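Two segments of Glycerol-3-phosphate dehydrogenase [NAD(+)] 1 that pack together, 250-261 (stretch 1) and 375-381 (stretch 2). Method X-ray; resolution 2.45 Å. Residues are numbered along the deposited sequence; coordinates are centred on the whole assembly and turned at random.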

# COMPACT_ATOMS: atom_id res chain seq x y z
N LEU A 250 -14.17 -2.07 -1.90
CA LEU A 250 -15.35 -2.88 -1.60
C LEU A 250 -14.92 -4.24 -1.04
O LEU A 250 -15.44 -4.66 -0.01
N GLY A 251 -13.93 -4.87 -1.68
CA GLY A 251 -13.35 -6.14 -1.25
C GLY A 251 -12.74 -6.07 0.14
O GLY A 251 -12.84 -7.04 0.89
N CYS A 252 -12.15 -4.90 0.50
CA CYS A 252 -11.56 -4.63 1.82
C CYS A 252 -12.64 -4.53 2.89
O CYS A 252 -12.47 -5.08 3.98
N GLY A 253 -13.71 -3.81 2.57
CA GLY A 253 -14.86 -3.62 3.45
C GLY A 253 -15.53 -4.93 3.79
O GLY A 253 -15.81 -5.19 4.97
N PHE A 254 -15.73 -5.79 2.76
CA PHE A 254 -16.32 -7.12 2.93
C PHE A 254 -15.51 -7.92 3.94
O PHE A 254 -16.06 -8.44 4.91
N VAL A 255 -14.20 -7.94 3.73
CA VAL A 255 -13.23 -8.65 4.54
C VAL A 255 -13.11 -8.11 5.99
O VAL A 255 -13.00 -8.91 6.92
N GLU A 256 -13.20 -6.77 6.17
CA GLU A 256 -13.18 -6.10 7.47
C GLU A 256 -14.47 -6.41 8.25
O GLU A 256 -14.39 -6.86 9.40
N GLY A 257 -15.62 -6.20 7.60
CA GLY A 257 -16.95 -6.44 8.15
C GLY A 257 -17.19 -7.87 8.61
O GLY A 257 -17.97 -8.10 9.53
N LEU A 258 -16.50 -8.84 7.96
CA LEU A 258 -16.54 -10.26 8.30
C LEU A 258 -15.70 -10.54 9.56
O LEU A 258 -15.76 -11.64 10.11
N GLY A 259 -14.91 -9.54 9.99
CA GLY A 259 -14.05 -9.63 11.17
C GLY A 259 -12.70 -10.27 10.91
O GLY A 259 -12.09 -10.79 11.85
N TRP A 260 -12.23 -10.22 9.66
CA TRP A 260 -10.95 -10.83 9.30
C TRP A 260 -9.72 -9.95 9.59
O TRP A 260 -8.59 -10.46 9.58
N GLY A 261 -9.95 -8.68 9.90
CA GLY A 261 -8.92 -7.73 10.31
C GLY A 261 -8.09 -7.07 9.23
O GLY A 261 -8.41 -7.14 8.05
N PRO A 375 -21.67 -15.75 -1.77
CA PRO A 375 -21.44 -15.82 -0.31
C PRO A 375 -20.55 -14.85 0.48
O PRO A 375 -20.70 -14.81 1.71
N MET A 376 -19.63 -14.10 -0.17
CA MET A 376 -18.72 -13.13 0.47
C MET A 376 -17.60 -13.80 1.27
O MET A 376 -16.46 -13.34 1.22
N LYS A 377 -17.92 -14.88 2.01
CA LYS A 377 -16.96 -15.67 2.80
C LYS A 377 -16.05 -16.47 1.85
O LYS A 377 -14.97 -16.91 2.25
N ASN A 378 -16.51 -16.68 0.59
CA ASN A 378 -15.81 -17.42 -0.45
C ASN A 378 -14.73 -16.60 -1.17
O ASN A 378 -14.04 -17.14 -2.03
N LEU A 379 -14.59 -15.30 -0.80
CA LEU A 379 -13.61 -14.36 -1.36
C LEU A 379 -12.18 -14.95 -1.47
O LEU A 379 -11.67 -14.95 -2.59
N PRO A 380 -11.58 -15.58 -0.41
CA PRO A 380 -10.25 -16.20 -0.57
C PRO A 380 -10.17 -17.28 -1.65
O PRO A 380 -9.19 -17.32 -2.38
N ASP A 381 -11.21 -18.15 -1.74
CA ASP A 381 -11.31 -19.23 -2.74
C ASP A 381 -11.44 -18.68 -4.16
O ASP A 381 -10.93 -19.30 -5.10

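How does the helix of stretch 1 first meet stretch 2? It does so through backbone rather than side chain. Leu-250 lies out of reach, and Gly-251, having no side chain, offers its carbonyl: Gly-251 O sits 3.8 Å from Leu-379 CD2. That oxygen accepts a helical hydrogen bond from Val-255 N (3.3 Å between Val-255 N and Gly-251 O), and the leucine methyl, with no polar hydrogen to offer, makes only a van der Waals contact with it. Cys-252 (chi1 m) points away, and Gly-253 makes no contact.

What does the middle of the helix contribute? Phe-254 points toward stretch 2 with chi1 in m, and its ring meets the long side chain of Met-376, which reaches across with chi1 t, chi2 t and chi3 m. Phe-254 CD2 lies 3.7 Å from Met-376 CE, while Met-376 SD stands 4.7 Å from the centroid of the Phe-254 ring, approaching obliquely in a sulfur-aromatic contact. Leu-379, with chi1 t and chi2 p, brings CD2 to the same helix surface, 4.1 Å from Val-255 CG2 and 4.5 Å from Phe-254 CB. One methyl thus touches Gly-251, Phe-254 and Val-255, residues that the helix brings together across little more than one turn. The CA-to-CB bond of Val-255 points sideways and its chi1, 123°, falls between wells. Glu-256 stays out of reach, its carboxylate oxygens hydrogen-bonded elsewhere in the structure.

What does Leu-258 touch? It points toward stretch 2 in the m, t rotamer and spreads over Met-376 and Lys-377. Leu-258 CD1 lies 3.8 Å from Met-376 O, 4.3 Å from Met-376 CG and also 4.3 Å from Lys-377 CA; Leu-258 CD2 lies 4.0 Å from Lys-377 CG. The lysine leaves its CA sideways and its end leads away, so the aliphatic part of the chain makes this contact while the charged amine remains apart from it. After Leu-258 a Schellman motif turns the chain at Gly-259, whose positive phi suits glycine, and Trp-260 follows.

What does Trp-260 add, and are there polar links? The CA-to-CB bond of Trp-260 points toward stretch 2, and with chi1 in m and chi2 at -8° the indole contacts Lys-377 and Pro-380. Trp-260 CH2 comes within 3.4 Å of Lys-377 O, which lies at the ring edge near its plane, and Trp-260 CZ3 packs 3.6 Å from Pro-380 CG. No hydrogen bond crosses between the stretches, so the packing rests on close-fitting apolar surfaces and on carbonyl oxygens touched by carbon atoms.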

# COMPACT_ATOMS: atom_id res chain seq x y z
CB LEU A 250 -16.28 -3.04 -2.81
CG LEU A 250 -17.06 -1.80 -3.27
CD1 LEU A 250 -17.69 -2.02 -4.63
CD2 LEU A 250 -18.16 -1.42 -2.28
CB CYS A 252 -10.69 -3.38 1.80
SG CYS A 252 -9.21 -3.51 0.79
CB PHE A 254 -16.34 -7.89 1.58
CG PHE A 254 -17.20 -7.30 0.48
CD1 PHE A 254 -16.88 -7.53 -0.86
CD2 PHE A 254 -18.32 -6.54 0.77
CE1 PHE A 254 -17.66 -6.99 -1.88
CE2 PHE A 254 -19.10 -6.00 -0.25
CZ PHE A 254 -18.77 -6.23 -1.57
CB VAL A 255 -11.93 -8.74 3.71
CG1 VAL A 255 -10.72 -8.14 4.41
CG2 VAL A 255 -11.69 -10.16 3.24
CB GLU A 256 -13.01 -4.59 7.30
CG GLU A 256 -11.58 -4.15 7.06
CD GLU A 256 -11.35 -2.65 6.91
OE1 GLU A 256 -12.32 -1.88 7.08
OE2 GLU A 256 -10.20 -2.26 6.62
CB LEU A 258 -16.01 -11.11 7.13
CG LEU A 258 -16.97 -11.42 5.97
CD1 LEU A 258 -16.21 -11.94 4.77
CD2 LEU A 258 -18.02 -12.44 6.37
CB TRP A 260 -10.97 -11.41 7.88
CG TRP A 260 -12.01 -12.48 7.63
CD1 TRP A 260 -12.82 -13.08 8.55
CD2 TRP A 260 -12.33 -13.08 6.37
NE1 TRP A 260 -13.64 -13.99 7.94
CE2 TRP A 260 -13.36 -14.03 6.60
CE3 TRP A 260 -11.83 -12.94 5.06
CZ2 TRP A 260 -13.91 -14.80 5.57
CZ3 TRP A 260 -12.40 -13.68 4.04
CH2 TRP A 260 -13.42 -14.61 4.30
CB PRO A 375 -21.05 -17.28 -0.08
CG PRO A 375 -21.79 -18.00 -1.14
CD PRO A 375 -21.75 -17.11 -2.35
CB MET A 376 -19.49 -12.10 1.33
CG MET A 376 -18.78 -10.79 1.53
SD MET A 376 -19.65 -9.74 2.71
CE MET A 376 -20.87 -9.01 1.68
CB LYS A 377 -17.69 -16.65 3.73
CG LYS A 377 -18.65 -16.01 4.74
CD LYS A 377 -19.24 -17.05 5.72
CE LYS A 377 -20.38 -17.86 5.15
NZ LYS A 377 -20.78 -18.96 6.06
CB ASN A 378 -16.80 -17.98 -1.47
CG ASN A 378 -17.78 -19.00 -0.95
OD1 ASN A 378 -18.77 -19.32 -1.62
ND2 ASN A 378 -17.53 -19.58 0.22
CB LEU A 379 -13.66 -13.00 -0.62
CG LEU A 379 -13.10 -11.76 -1.31
CD1 LEU A 379 -13.73 -11.52 -2.66
CD2 LEU A 379 -13.35 -10.54 -0.47
CB PRO A 380 -9.97 -16.80 0.81
CG PRO A 380 -10.78 -15.98 1.74
CD PRO A 380 -12.04 -15.70 0.99
CB ASP A 381 -12.50 -20.15 -2.43
CG ASP A 381 -12.46 -20.90 -1.11
OD1 ASP A 381 -11.35 -21.07 -0.55
OD2 ASP A 381 -13.53 -21.37 -0.66